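Local coordinates for protein Beta/alpha-amylase (PDB 3VOC) that hydrolyses alpha-1,4-glucosidic linkages in starch, with the family 14 beta-amylase domain described here removing successive maltose units from non-reducing chain ends, at residues K131-L136 against E254-V259; H284-N289 against H294-A299; N18-F23 against Y60-N65; S367-I372 against T400-G405. One frame throughout, in Å; residues are numbered along the deposited sequence.

From the N terminus the four contacts follow in series, none nesting within or crossing another. Contact 3 comes first: it closes a loop through strand 37-43 and joins helices 20-32 and 58-69 on the outside of the eight-stranded barrel. Contact 1 closes a longer excursion that contains strand 153-156 and helices 188-202 and 205-212, joining the calcium-binding helix 127-144 to helix 240-268. Contact 2, local in sequence, folds the loop after strand 275-279 onto the start of helix 295-300. Contact 4 spans strand 383-386 and brings helix 367-378 against the turn into helix 403-411; it lies across the chain's centre from contact 1.

Contact 1: residues K131-L136 against E254-V259; sequences KQYDEL and EKHLGV. With CA (calcium ion), chain B.
Tyr133 and His256 carry the direct contact between residues 131-136 and 254-259. Their rings meet obliquely, with planes 72° apart and centroids 5.8 Å from each other; Tyr133 CE2 comes within 4.0 Å of His256 CE1. The imidazole reaches across because its CG lies anti to the backbone N (chi1 -177°), which carries the ring out from its helix toward the phenol.

Polar bridging completes the pair. One water sits 2.6 Å from Tyr133 OH, at the edge of the phenol and in its plane, and 2.8 Å from His256 NE2, so the two buried side chains share a hydrogen-bonded link although they do not bond directly.

Metal coordination occupies another face of helix 127-144. Gln132 OE1 binds the calcium ion at 2.3 Å and Glu135 OE1 binds it at 2.2 Å. A coordinated water adds a further ligand and donates to Gln132 O, 2.8 Å away, tying the backbone to the metal. Glu48, Asp52 and Asn53 complete the site, so the calcium links helix 127-144 to the segment following strand 37-43.

Among its neighbours, helix 127-144 lies between strands 73-79 and 153-156 of the (beta/alpha)8 barrel in sequence, and helix 240-268 precedes strand 275-279. Tyr133 packs on Thr80 and His256 on Pro124, while Asp134 makes a salt bridge to Lys266 further along helix 240-268.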
loop_
_atom_site.group_PDB
_atom_site.type_symbol
_atom_site.label_atom_id
_atom_site.label_comp_id
_atom_site.label_asym_id
_atom_site.label_seq_id
_atom_site.Cartn_x
_atom_site.Cartn_y
_atom_site.Cartn_z
ATOM N N LYS A 131 -9.674 6.882 -14.379
ATOM C CA LYS A 131 -9.871 6.441 -15.762
ATOM C C LYS A 131 -8.722 5.538 -16.178
ATOM O O LYS A 131 -8.949 4.462 -16.715
ATOM C CB LYS A 131 -9.972 7.646 -16.719
ATOM C CG LYS A 131 -10.249 7.246 -18.168
ATOM C CD LYS A 131 -10.382 8.454 -19.097
ATOM C CE LYS A 131 -10.740 7.990 -20.507
ATOM N NZ LYS A 131 -10.475 9.058 -21.509
ATOM N N GLN A 132 -7.488 5.987 -15.945
ATOM C CA GLN A 132 -6.313 5.166 -16.269
ATOM C C GLN A 132 -6.329 3.791 -15.585
ATOM O O GLN A 132 -6.034 2.786 -16.226
ATOM C CB GLN A 132 -5.004 5.908 -15.978
ATOM C CG GLN A 132 -4.695 7.049 -16.965
ATOM C CD GLN A 132 -4.557 6.591 -18.416
ATOM O OE1 GLN A 132 -4.083 5.486 -18.704
ATOM N NE2 GLN A 132 -4.959 7.458 -19.340
ATOM N N TYR A 133 -6.694 3.733 -14.302
ATOM C CA TYR A 133 -6.701 2.444 -13.600
ATOM C C TYR A 133 -7.819 1.557 -14.138
ATOM O O TYR A 133 -7.656 0.353 -14.264
ATOM C CB TYR A 133 -6.877 2.621 -12.089
ATOM C CG TYR A 133 -5.678 3.200 -11.313
ATOM C CD1 TYR A 133 -4.718 4.014 -11.930
ATOM C CD2 TYR A 133 -5.555 2.975 -9.947
ATOM C CE1 TYR A 133 -3.650 4.549 -11.192
ATOM C CE2 TYR A 133 -4.492 3.508 -9.204
ATOM C CZ TYR A 133 -3.558 4.305 -9.835
ATOM O OH TYR A 133 -2.531 4.845 -9.098
ATOM N N ASP A 134 -8.959 2.172 -14.435
ATOM C CA ASP A 134 -10.101 1.457 -15.036
ATOM C C ASP A 134 -9.679 0.781 -16.352
ATOM O O ASP A 134 -9.957 -0.407 -16.556
ATOM C CB ASP A 134 -11.275 2.438 -15.232
ATOM C CG ASP A 134 -12.578 1.755 -15.657
ATOM O OD1 ASP A 134 -12.757 0.541 -15.447
ATOM O OD2 ASP A 134 -13.444 2.470 -16.190
ATOM N N GLU A 135 -8.996 1.516 -17.235
ATOM C CA GLU A 135 -8.490 0.930 -18.486
ATOM C C GLU A 135 -7.498 -0.207 -18.238
ATOM O O GLU A 135 -7.514 -1.215 -18.946
ATOM C CB GLU A 135 -7.788 1.980 -19.353
ATOM C CG GLU A 135 -8.681 3.142 -19.803
ATOM C CD GLU A 135 -7.873 4.274 -20.418
ATOM O OE1 GLU A 135 -6.704 4.491 -20.009
ATOM O OE2 GLU A 135 -8.411 4.958 -21.309
ATOM N N LEU A 136 -6.615 -0.023 -17.252
ATOM C CA LEU A 136 -5.588 -1.031 -16.960
ATOM C C LEU A 136 -6.222 -2.307 -16.375
ATOM O O LEU A 136 -5.828 -3.438 -16.723
ATOM C CB LEU A 136 -4.536 -0.447 -16.002
ATOM C CG LEU A 136 -3.465 -1.409 -15.465
ATOM C CD1 LEU A 136 -2.590 -1.889 -16.614
ATOM C CD2 LEU A 136 -2.626 -0.728 -14.401
ATOM N N GLU A 254 -9.256 7.975 1.096
ATOM C CA GLU A 254 -10.481 7.175 1.204
ATOM C C GLU A 254 -11.286 7.214 -0.098
ATOM O O GLU A 254 -11.768 6.181 -0.566
ATOM C CB GLU A 254 -11.350 7.633 2.376
ATOM C CG GLU A 254 -10.710 7.386 3.737
ATOM C CD GLU A 254 -11.409 8.138 4.854
ATOM O OE1 GLU A 254 -11.885 9.262 4.624
ATOM O OE2 GLU A 254 -11.468 7.615 5.974
ATOM N N LYS A 255 -11.413 8.403 -0.688
ATOM C CA LYS A 255 -12.125 8.518 -1.958
ATOM C C LYS A 255 -11.391 7.749 -3.062
ATOM O O LYS A 255 -12.016 7.081 -3.894
ATOM C CB LYS A 255 -12.315 9.978 -2.368
ATOM C CG LYS A 255 -13.083 10.113 -3.691
ATOM C CD LYS A 255 -13.511 11.550 -3.962
ATOM C CE LYS A 255 -14.261 11.655 -5.292
ATOM N NZ LYS A 255 -14.425 13.078 -5.729
ATOM N N HIS A 256 -10.062 7.812 -3.029
ATOM C CA HIS A 256 -9.249 7.086 -3.984
ATOM C C HIS A 256 -9.505 5.576 -3.861
ATOM O O HIS A 256 -9.671 4.889 -4.868
ATOM C CB HIS A 256 -7.770 7.416 -3.750
ATOM C CG HIS A 256 -6.839 6.766 -4.728
ATOM N ND1 HIS A 256 -6.930 6.963 -6.088
ATOM C CD2 HIS A 256 -5.779 5.947 -4.535
ATOM C CE1 HIS A 256 -5.979 6.273 -6.694
ATOM N NE2 HIS A 256 -5.269 5.644 -5.773
ATOM N N LEU A 257 -9.538 5.074 -2.622
ATOM C CA LEU A 257 -9.813 3.654 -2.385
ATOM C C LEU A 257 -11.165 3.273 -2.986
ATOM O O LEU A 257 -11.296 2.223 -3.624
ATOM C CB LEU A 257 -9.800 3.335 -0.892
ATOM C CG LEU A 257 -9.877 1.856 -0.495
ATOM C CD1 LEU A 257 -8.589 1.123 -0.901
ATOM C CD2 LEU A 257 -10.119 1.743 1.029
ATOM N N GLY A 258 -12.160 4.133 -2.769
ATOM C CA GLY A 258 -13.504 3.950 -3.339
ATOM C C GLY A 258 -13.481 3.867 -4.861
ATOM O O GLY A 258 -14.129 3.001 -5.473
ATOM N N VAL A 259 -12.744 4.783 -5.477
ATOM C CA VAL A 259 -12.660 4.852 -6.927
ATOM C C VAL A 259 -11.984 3.595 -7.506
ATOM O O VAL A 259 -12.514 2.971 -8.417
ATOM C CB VAL A 259 -11.919 6.136 -7.373
ATOM C CG1 VAL A 259 -11.541 6.064 -8.855
ATOM C CG2 VAL A 259 -12.786 7.364 -7.084
HETATM CA CA CA B . -4.563 3.881 -20.321
HETATM O O HOH W 1 -4.578 2.356 -18.545
HETATM O O HOH W 2 -2.688 4.869 -6.516
#

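Contact 2: residues H284-N289 against H294-A299. With EDO (1,2-ethanediol), chain E.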
loop_
_atom_site.group_PDB
_atom_site.type_symbol
_atom_site.label_atom_id
_atom_site.label_comp_id
_atom_site.label_asym_id
_atom_site.label_seq_id
_atom_site.Cartn_x
_atom_site.Cartn_y
_atom_site.Cartn_z
ATOM N N HIS A 284 5.117 2.569 11.749
ATOM C CA HIS A 284 5.255 2.139 13.134
ATOM C C HIS A 284 6.174 3.022 13.986
ATOM O O HIS A 284 6.248 2.837 15.199
ATOM C CB HIS A 284 5.750 0.678 13.193
ATOM C CG HIS A 284 7.069 0.454 12.508
ATOM N ND1 HIS A 284 8.281 0.751 13.099
ATOM C CD2 HIS A 284 7.362 -0.037 11.279
ATOM C CE1 HIS A 284 9.262 0.466 12.260
ATOM N NE2 HIS A 284 8.732 -0.011 11.147
ATOM N N TRP A 285 6.867 3.965 13.359
ATOM C CA TRP A 285 7.826 4.798 14.097
ATOM C C TRP A 285 7.250 6.173 14.431
ATOM O O TRP A 285 6.310 6.630 13.774
ATOM C CB TRP A 285 9.158 4.882 13.348
ATOM C CG TRP A 285 9.124 5.464 11.962
ATOM C CD1 TRP A 285 9.507 6.723 11.598
ATOM C CD2 TRP A 285 8.763 4.787 10.741
ATOM N NE1 TRP A 285 9.376 6.880 10.235
ATOM C CE2 TRP A 285 8.931 5.708 9.688
ATOM C CE3 TRP A 285 8.308 3.495 10.441
ATOM C CZ2 TRP A 285 8.648 5.387 8.349
ATOM C CZ3 TRP A 285 8.024 3.170 9.099
ATOM C CH2 TRP A 285 8.194 4.120 8.080
ATOM N N GLN A 286 7.789 6.812 15.473
ATOM C CA GLN A 286 7.197 8.039 16.055
ATOM C C GLN A 286 5.768 7.858 16.585
ATOM O O GLN A 286 5.022 8.831 16.747
ATOM C CB GLN A 286 7.273 9.224 15.078
ATOM C CG GLN A 286 8.674 9.472 14.515
ATOM C CD GLN A 286 9.734 9.664 15.602
ATOM O OE1 GLN A 286 9.416 9.865 16.774
ATOM N NE2 GLN A 286 10.998 9.578 15.214
ATOM N N MET A 287 5.384 6.615 16.873
ATOM C CA MET A 287 4.063 6.371 17.417
ATOM C C MET A 287 3.900 7.035 18.787
ATOM O O MET A 287 2.902 7.715 19.023
ATOM C CB MET A 287 3.758 4.860 17.507
ATOM C CG MET A 287 3.427 4.219 16.145
ATOM S SD MET A 287 3.309 2.421 16.299
ATOM C CE MET A 287 1.799 2.261 17.270
ATOM N N ASN A 288 4.872 6.846 19.678
ATOM C CA ASN A 288 4.757 7.376 21.040
ATOM C C ASN A 288 5.748 8.503 21.359
ATOM O O ASN A 288 6.068 8.729 22.517
ATOM C CB ASN A 288 4.870 6.247 22.088
ATOM C CG ASN A 288 6.193 5.534 22.018
ATOM O OD1 ASN A 288 6.670 5.221 20.929
ATOM N ND2 ASN A 288 6.799 5.261 23.178
ATOM N N ASN A 289 6.214 9.208 20.334
ATOM C CA ASN A 289 7.038 10.393 20.524
ATOM C C ASN A 289 6.214 11.446 21.275
ATOM O O ASN A 289 5.138 11.823 20.831
ATOM C CB ASN A 289 7.505 10.933 19.161
ATOM C CG ASN A 289 8.543 12.053 19.283
ATOM O OD1 ASN A 289 9.586 12.021 18.635
ATOM N ND2 ASN A 289 8.239 13.052 20.075
ATOM N N HIS A 294 2.300 9.873 16.884
ATOM C CA HIS A 294 1.712 9.389 15.626
ATOM C C HIS A 294 2.038 10.279 14.417
ATOM O O HIS A 294 1.304 10.282 13.425
ATOM C CB HIS A 294 0.194 9.148 15.780
ATOM C CG HIS A 294 -0.140 8.187 16.886
ATOM N ND1 HIS A 294 0.069 6.829 16.774
ATOM C CD2 HIS A 294 -0.611 8.394 18.140
ATOM C CE1 HIS A 294 -0.282 6.237 17.905
ATOM N NE2 HIS A 294 -0.698 7.166 18.748
ATOM N N GLY A 295 3.164 10.990 14.489
ATOM C CA GLY A 295 3.541 11.941 13.451
ATOM C C GLY A 295 3.759 11.288 12.099
ATOM O O GLY A 295 3.403 11.869 11.064
ATOM N N THR A 296 4.309 10.074 12.105
ATOM C CA THR A 296 4.596 9.351 10.844
ATOM C C THR A 296 3.303 8.906 10.143
ATOM O O THR A 296 3.116 9.130 8.937
ATOM C CB THR A 296 5.523 8.159 11.096
ATOM O OG1 THR A 296 6.643 8.591 11.891
ATOM C CG2 THR A 296 6.026 7.544 9.772
ATOM N N GLU A 297 2.434 8.267 10.923
ATOM C CA GLU A 297 1.117 7.848 10.469
ATOM C C GLU A 297 0.326 9.027 9.900
ATOM O O GLU A 297 -0.279 8.911 8.834
ATOM C CB GLU A 297 0.346 7.222 11.628
ATOM C CG GLU A 297 0.916 5.898 12.110
ATOM C CD GLU A 297 0.486 5.538 13.534
ATOM O OE1 GLU A 297 -0.458 4.739 13.683
ATOM O OE2 GLU A 297 1.118 6.033 14.505
ATOM N N GLN A 298 0.326 10.154 10.608
ATOM C CA GLN A 298 -0.428 11.326 10.161
ATOM C C GLN A 298 0.096 11.877 8.822
ATOM O O GLN A 298 -0.703 12.168 7.910
ATOM C CB GLN A 298 -0.464 12.398 11.260
ATOM C CG GLN A 298 -1.422 11.982 12.393
ATOM C CD GLN A 298 -1.346 12.820 13.649
ATOM O OE1 GLN A 298 -0.711 13.870 13.693
ATOM N NE2 GLN A 298 -2.009 12.339 14.702
ATOM N N ALA A 299 1.421 11.978 8.687
ATOM C CA ALA A 299 2.004 12.459 7.423
ATOM C C ALA A 299 1.658 11.535 6.263
ATOM O O ALA A 299 1.458 11.993 5.134
ATOM C CB ALA A 299 3.512 12.639 7.544
HETATM C C1 EDO E . -2.665 8.035 13.683
HETATM O O1 EDO E . -3.171 9.370 13.757
HETATM C C2 EDO E . -3.789 7.080 14.037
HETATM O O2 EDO E . -3.972 7.133 15.458
HETATM O O HOH W 3 3.519 7.424 13.703
#
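His294 lays its imidazole over the carbonyl oxygen of Met287. His294 CB rests 3.7 Å from C1 of a bound 1,2-ethanediol. Beyond CB, the CG stands beside the backbone N (chi1 -57°), and this brings the ring back over Met287 O, the oxygen that His294 N binds at 3.1 Å. Met287 O lies under the ring centre, about 3.7 Å from each of CG, ND1, CD2, CE1 and NE2 of His294, while O2 of the diol is over the opposite face. At ND1 the ring makes its polar bond, a nearly straight 2.6 Å hydrogen bond to Glu297 OE2 (164°) that runs in the imidazole plane and reaches the carboxylate oxygen on its syn side. Met287 CG lies 3.4 Å from Glu297 OE2, and Glu297 OE1 is held by Tyr305 OH. Replacing His294 with a leucine would probably leave Glu297 OE2 without its N-H donor and its carboxylate less firmly fixed in rotation.

Farther along, Thr296 OG1 donates to Trp285 O at 2.7 Å, coming from above the carbonyl plane. The methyl of Thr296 makes a CH-pi contact, CG2 lying 3.7 Å from the centroid of the five-membered ring of Trp285, whose NE1 is bonded to Gly179 O.

The loop is thus pinned to the N-terminal end of helix 295-300, with His294 as N-cap. It follows the fifth strand of the barrel and carries His284, a probable substrate-binding residue, toward the active-site cleft of this family 14 beta-amylase.

Contact 3: residues N18-F23 against Y60-N65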
loop_
_atom_site.group_PDB
_atom_site.type_symbol
_atom_site.label_atom_id
_atom_site.label_comp_id
_atom_site.label_asym_id
_atom_site.label_seq_id
_atom_site.Cartn_x
_atom_site.Cartn_y
_atom_site.Cartn_z
ATOM N N ASN A 18 15.132 -13.008 -15.464
ATOM C CA ASN A 18 15.934 -13.213 -16.664
ATOM C C ASN A 18 16.501 -14.634 -16.772
ATOM O O ASN A 18 17.137 -14.975 -17.762
ATOM C CB ASN A 18 17.059 -12.165 -16.751
ATOM C CG ASN A 18 18.129 -12.362 -15.682
ATOM O OD1 ASN A 18 17.860 -12.896 -14.594
ATOM N ND2 ASN A 18 19.356 -11.941 -15.989
ATOM N N ASP A 19 16.281 -15.452 -15.750
ATOM C CA ASP A 19 16.662 -16.855 -15.782
ATOM C C ASP A 19 15.442 -17.664 -15.363
ATOM O O ASP A 19 15.207 -17.876 -14.169
ATOM C CB ASP A 19 17.837 -17.088 -14.832
ATOM C CG ASP A 19 18.318 -18.538 -14.811
ATOM O OD1 ASP A 19 17.628 -19.438 -15.336
ATOM O OD2 ASP A 19 19.392 -18.769 -14.228
ATOM N N TRP A 20 14.668 -18.117 -16.348
ATOM C CA TRP A 20 13.416 -18.810 -16.059
ATOM C C TRP A 20 13.601 -20.184 -15.423
ATOM O O TRP A 20 12.771 -20.623 -14.621
ATOM C CB TRP A 20 12.553 -18.909 -17.319
ATOM C CG TRP A 20 12.003 -17.575 -17.683
ATOM C CD1 TRP A 20 12.480 -16.719 -18.638
ATOM C CD2 TRP A 20 10.901 -16.916 -17.058
ATOM N NE1 TRP A 20 11.717 -15.572 -18.661
ATOM C CE2 TRP A 20 10.747 -15.663 -17.696
ATOM C CE3 TRP A 20 10.019 -17.265 -16.017
ATOM C CZ2 TRP A 20 9.745 -14.750 -17.328
ATOM C CZ3 TRP A 20 9.024 -16.360 -15.645
ATOM C CH2 TRP A 20 8.895 -15.110 -16.307
ATOM N N GLY A 21 14.677 -20.870 -15.799
ATOM C CA GLY A 21 14.980 -22.171 -15.217
ATOM C C GLY A 21 15.210 -22.061 -13.725
ATOM O O GLY A 21 14.738 -22.901 -12.955
ATOM N N SER A 22 15.933 -21.022 -13.318
ATOM C CA SER A 22 16.192 -20.755 -11.889
ATOM C C SER A 22 14.903 -20.480 -11.115
ATOM O O SER A 22 14.656 -21.057 -10.048
ATOM C CB SER A 22 17.141 -19.563 -11.743
ATOM O OG SER A 22 17.206 -19.105 -10.401
ATOM N N PHE A 23 14.083 -19.594 -11.659
ATOM C CA PHE A 23 12.822 -19.230 -11.026
ATOM C C PHE A 23 11.916 -20.450 -10.913
ATOM O O PHE A 23 11.283 -20.655 -9.874
ATOM C CB PHE A 23 12.150 -18.109 -11.831
ATOM C CG PHE A 23 10.877 -17.606 -11.237
ATOM C CD1 PHE A 23 10.794 -17.289 -9.879
ATOM C CD2 PHE A 23 9.749 -17.430 -12.043
ATOM C CE1 PHE A 23 9.606 -16.803 -9.329
ATOM C CE2 PHE A 23 8.543 -16.937 -11.499
ATOM C CZ PHE A 23 8.481 -16.625 -10.146
ATOM N N TYR A 60 4.248 -11.126 -18.192
ATOM C CA TYR A 60 3.430 -11.628 -17.095
ATOM C C TYR A 60 2.643 -12.880 -17.440
ATOM O O TYR A 60 2.330 -13.671 -16.563
ATOM C CB TYR A 60 2.541 -10.531 -16.501
ATOM C CG TYR A 60 3.356 -9.578 -15.677
ATOM C CD1 TYR A 60 3.915 -9.994 -14.465
ATOM C CD2 TYR A 60 3.611 -8.259 -16.120
ATOM C CE1 TYR A 60 4.690 -9.127 -13.700
ATOM C CE2 TYR A 60 4.388 -7.367 -15.341
ATOM C CZ TYR A 60 4.921 -7.819 -14.139
ATOM O OH TYR A 60 5.690 -6.995 -13.346
ATOM N N LYS A 61 2.345 -13.078 -18.719
ATOM C CA LYS A 61 1.755 -14.347 -19.148
ATOM C C LYS A 61 2.799 -15.457 -18.968
ATOM O O LYS A 61 2.492 -16.528 -18.449
ATOM C CB LYS A 61 1.243 -14.263 -20.588
ATOM C CG LYS A 61 -0.135 -13.610 -20.705
ATOM C CD LYS A 61 -0.454 -13.209 -22.135
ATOM C CE LYS A 61 -1.903 -12.673 -22.253
ATOM N NZ LYS A 61 -2.083 -11.800 -23.485
ATOM N N THR A 62 4.048 -15.179 -19.337
ATOM C CA THR A 62 5.140 -16.133 -19.089
ATOM C C THR A 62 5.305 -16.437 -17.595
ATOM O O THR A 62 5.456 -17.600 -17.192
ATOM C CB THR A 62 6.470 -15.615 -19.665
ATOM O OG1 THR A 62 6.303 -15.341 -21.063
ATOM C CG2 THR A 62 7.580 -16.650 -19.484
ATOM N N TYR A 63 5.326 -15.374 -16.794
ATOM C CA TYR A 63 5.430 -15.489 -15.349
ATOM C C TYR A 63 4.287 -16.351 -14.817
ATOM O O TYR A 63 4.523 -17.339 -14.110
ATOM C CB TYR A 63 5.375 -14.084 -14.759
ATOM C CG TYR A 63 5.755 -13.934 -13.311
ATOM C CD1 TYR A 63 6.753 -13.033 -12.939
ATOM C CD2 TYR A 63 5.098 -14.655 -12.297
ATOM C CE1 TYR A 63 7.096 -12.850 -11.595
ATOM C CE2 TYR A 63 5.445 -14.483 -10.942
ATOM C CZ TYR A 63 6.437 -13.570 -10.604
ATOM O OH TYR A 63 6.781 -13.359 -9.274
ATOM N N ALA A 64 3.055 -15.999 -15.186
ATOM C CA ALA A 64 1.889 -16.741 -14.733
ATOM C C ALA A 64 1.927 -18.198 -15.187
ATOM O O ALA A 64 1.563 -19.100 -14.419
ATOM C CB ALA A 64 0.576 -16.058 -15.170
ATOM N N ASN A 65 2.369 -18.425 -16.427
ATOM C CA ASN A 65 2.552 -19.794 -16.943
ATOM C C ASN A 65 3.507 -20.627 -16.088
ATOM O O ASN A 65 3.230 -21.787 -15.811
ATOM C CB ASN A 65 3.074 -19.771 -18.380
ATOM C CG ASN A 65 2.002 -19.413 -19.385
ATOM O OD1 ASN A 65 0.822 -19.364 -19.053
ATOM N ND2 ASN A 65 2.415 -19.137 -20.630
#
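Thr62 turns its methyl onto the indole of Trp20. Its CG2 stands 3.7 Å from the centroid of the six-membered ring, 15° off the normal, a CH-pi contact over one face. The methyl points there because it is anti to the backbone N, while OG1 (chi1 -56°) swings back along the helix to bond Ser58 O. The far end of the indole reaches the backbone and CB of Tyr63: Trp20 CH2 approaches Tyr63 N at 3.6 Å and Tyr63 CB at 4.0 Å. An alanine in place of Trp20 is likely to strip the Thr62 methyl of its aromatic partner and open a gap beside the Tyr63 backbone.

Helices 20-32 and 58-69, on which these residues lie, are the first two outer helices of the (beta/alpha)8 barrel, following strands 7-11 and 37-43.

Phe23 and Tyr63 both hold CG anti to the backbone N (chi1 -177° for Phe23), and their rings meet edge-to-face, the Phe23 edge toward the Tyr63 face, with centroids 5.1 Å apart. Phe23 CZ comes within 3.7 Å of Tyr63 CZ, and both side chains also touch Pro13. Asp19 is the N-cap of helix 20-32, its OD1 accepting from Ser22 N at 3.1 Å.

Contact 4: residues S367-I372 against T400-G405; sequences SGFQKI and TGELSG
Glu402, the residue that packs on Phe369, donates from its backbone N to Thr400 OG1 at 3.1 Å, closing an ST turn. Thr400 OG1 is also bonded to Asn391 O and, weakly, to Leu392 O. The same residues form a type I turn, Thr400 to Leu403, that leads into helix 403-411.

At its other end, Glu402 OE1 accepts a hydrogen bond from the backbone N of Gly366 and lies 3.7 Å from Phe369 CE2. Glu402 thus bonds the residue just ahead of helix 367-378 and packs on Phe369 within it. A bend at chi2 (-52°) folds the carboxylate back beside the ring, whose plane is turned 44° from it, and Glu402 CB joins the packing at 3.9 Å from Phe369 CE2.

Phe369 supplies everything that residues 367-372 contribute directly to the contact. The phenyl ring comes to the turn obliquely: Phe369 CE2 approaches Glu402 O to 3.2 Å and Phe369 CD2 lies 3.6 Å from Gly405 C. Gly405 allows this closeness: a beta carbon there would point toward Phe369 and come only 3.1 Å from its CD2. Leu386 of the last barrel strand and Tyr409 further along helix 403-411 also touch the phenylalanine side chain.

Such packing joins the last two outer helices of a (beta/alpha)8 barrel at their N-terminal ends, with strand 383-386 running between them in sequence, and it lies near Asn360, a probable substrate-binding residue.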
loop_
_atom_site.group_PDB
_atom_site.type_symbol
_atom_site.label_atom_id
_atom_site.label_comp_id
_atom_site.label_asym_id
_atom_site.label_seq_id
_atom_site.Cartn_x
_atom_site.Cartn_y
_atom_site.Cartn_z
ATOM N N SER A 367 12.893 -15.834 15.213
ATOM C CA SER A 367 11.859 -15.248 16.081
ATOM C C SER A 367 10.772 -14.508 15.303
ATOM O O SER A 367 9.620 -14.418 15.761
ATOM C CB SER A 367 12.501 -14.268 17.074
ATOM O OG SER A 367 13.417 -14.950 17.918
ATOM N N GLY A 368 11.141 -13.972 14.138
ATOM C CA GLY A 368 10.184 -13.306 13.244
ATOM C C GLY A 368 8.980 -14.171 12.910
ATOM O O GLY A 368 7.843 -13.688 12.916
ATOM N N PHE A 369 9.224 -15.460 12.657
ATOM C CA PHE A 369 8.152 -16.393 12.340
ATOM C C PHE A 369 7.201 -16.613 13.524
ATOM O O PHE A 369 6.001 -16.773 13.334
ATOM C CB PHE A 369 8.708 -17.731 11.797
ATOM C CG PHE A 369 9.421 -17.601 10.459
ATOM C CD1 PHE A 369 8.931 -16.754 9.471
ATOM C CD2 PHE A 369 10.570 -18.339 10.185
ATOM C CE1 PHE A 369 9.586 -16.628 8.236
ATOM C CE2 PHE A 369 11.222 -18.218 8.950
ATOM C CZ PHE A 369 10.732 -17.361 7.983
ATOM N N GLN A 370 7.748 -16.609 14.738
ATOM C CA GLN A 370 6.944 -16.790 15.955
ATOM C C GLN A 370 6.080 -15.557 16.196
ATOM O O GLN A 370 4.931 -15.671 16.624
ATOM C CB GLN A 370 7.840 -17.044 17.181
ATOM C CG GLN A 370 9.015 -17.978 16.918
ATOM C CD GLN A 370 10.033 -18.047 18.068
ATOM O OE1 GLN A 370 9.796 -17.542 19.167
ATOM N NE2 GLN A 370 11.178 -18.683 17.803
ATOM N N LYS A 371 6.629 -14.371 15.929
ATOM C CA LYS A 371 5.817 -13.159 15.997
ATOM C C LYS A 371 4.687 -13.163 14.972
ATOM O O LYS A 371 3.556 -12.825 15.305
ATOM C CB LYS A 371 6.660 -11.886 15.881
ATOM C CG LYS A 371 6.735 -11.108 17.200
ATOM C CD LYS A 371 5.399 -10.408 17.490
ATOM C CE LYS A 371 5.474 -9.514 18.711
ATOM N NZ LYS A 371 5.533 -10.281 20.002
ATOM N N ILE A 372 4.992 -13.575 13.739
ATOM C CA ILE A 372 3.967 -13.664 12.703
ATOM C C ILE A 372 2.901 -14.658 13.143
ATOM O O ILE A 372 1.707 -14.388 13.020
ATOM C CB ILE A 372 4.539 -14.067 11.307
ATOM C CG1 ILE A 372 5.458 -12.955 10.767
ATOM C CG2 ILE A 372 3.392 -14.299 10.305
ATOM C CD1 ILE A 372 6.477 -13.450 9.755
ATOM N N THR A 400 16.834 -21.901 1.892
ATOM C CA THR A 400 17.693 -21.218 2.849
ATOM C C THR A 400 17.426 -21.901 4.186
ATOM O O THR A 400 16.524 -22.759 4.293
ATOM C CB THR A 400 17.311 -19.724 2.977
ATOM O OG1 THR A 400 16.002 -19.617 3.562
ATOM C CG2 THR A 400 17.311 -19.044 1.588
ATOM N N GLY A 401 18.164 -21.481 5.209
ATOM C CA GLY A 401 17.940 -21.960 6.564
ATOM C C GLY A 401 16.598 -21.561 7.164
ATOM O O GLY A 401 16.212 -22.110 8.192
ATOM N N GLU A 402 15.875 -20.642 6.523
ATOM C CA GLU A 402 14.616 -20.133 7.078
ATOM C C GLU A 402 13.365 -20.864 6.589
ATOM O O GLU A 402 12.278 -20.699 7.163
ATOM C CB GLU A 402 14.473 -18.620 6.816
ATOM C CG GLU A 402 15.582 -17.752 7.431
ATOM C CD GLU A 402 15.798 -18.010 8.935
ATOM O OE1 GLU A 402 14.824 -18.296 9.671
ATOM O OE2 GLU A 402 16.960 -17.936 9.384
ATOM N N LEU A 403 13.491 -21.646 5.519
ATOM C CA LEU A 403 12.315 -22.303 4.965
ATOM C C LEU A 403 11.655 -23.219 5.983
ATOM O O LEU A 403 10.433 -23.286 6.061
ATOM C CB LEU A 403 12.636 -23.069 3.673
ATOM C CG LEU A 403 11.449 -23.673 2.907
ATOM C CD1 LEU A 403 10.249 -22.731 2.803
ATOM C CD2 LEU A 403 11.919 -24.061 1.508
ATOM N N SER A 404 12.477 -23.936 6.746
ATOM C CA SER A 404 11.970 -24.880 7.731
ATOM C C SER A 404 11.065 -24.189 8.771
ATOM O O SER A 404 9.934 -24.630 9.000
ATOM C CB SER A 404 13.136 -25.627 8.402
ATOM O OG SER A 404 12.616 -26.545 9.341
ATOM N N GLY A 405 11.556 -23.108 9.381
ATOM C CA GLY A 405 10.745 -22.293 10.313
ATOM C C GLY A 405 9.490 -21.692 9.675
ATOM O O GLY A 405 8.413 -21.690 10.288
#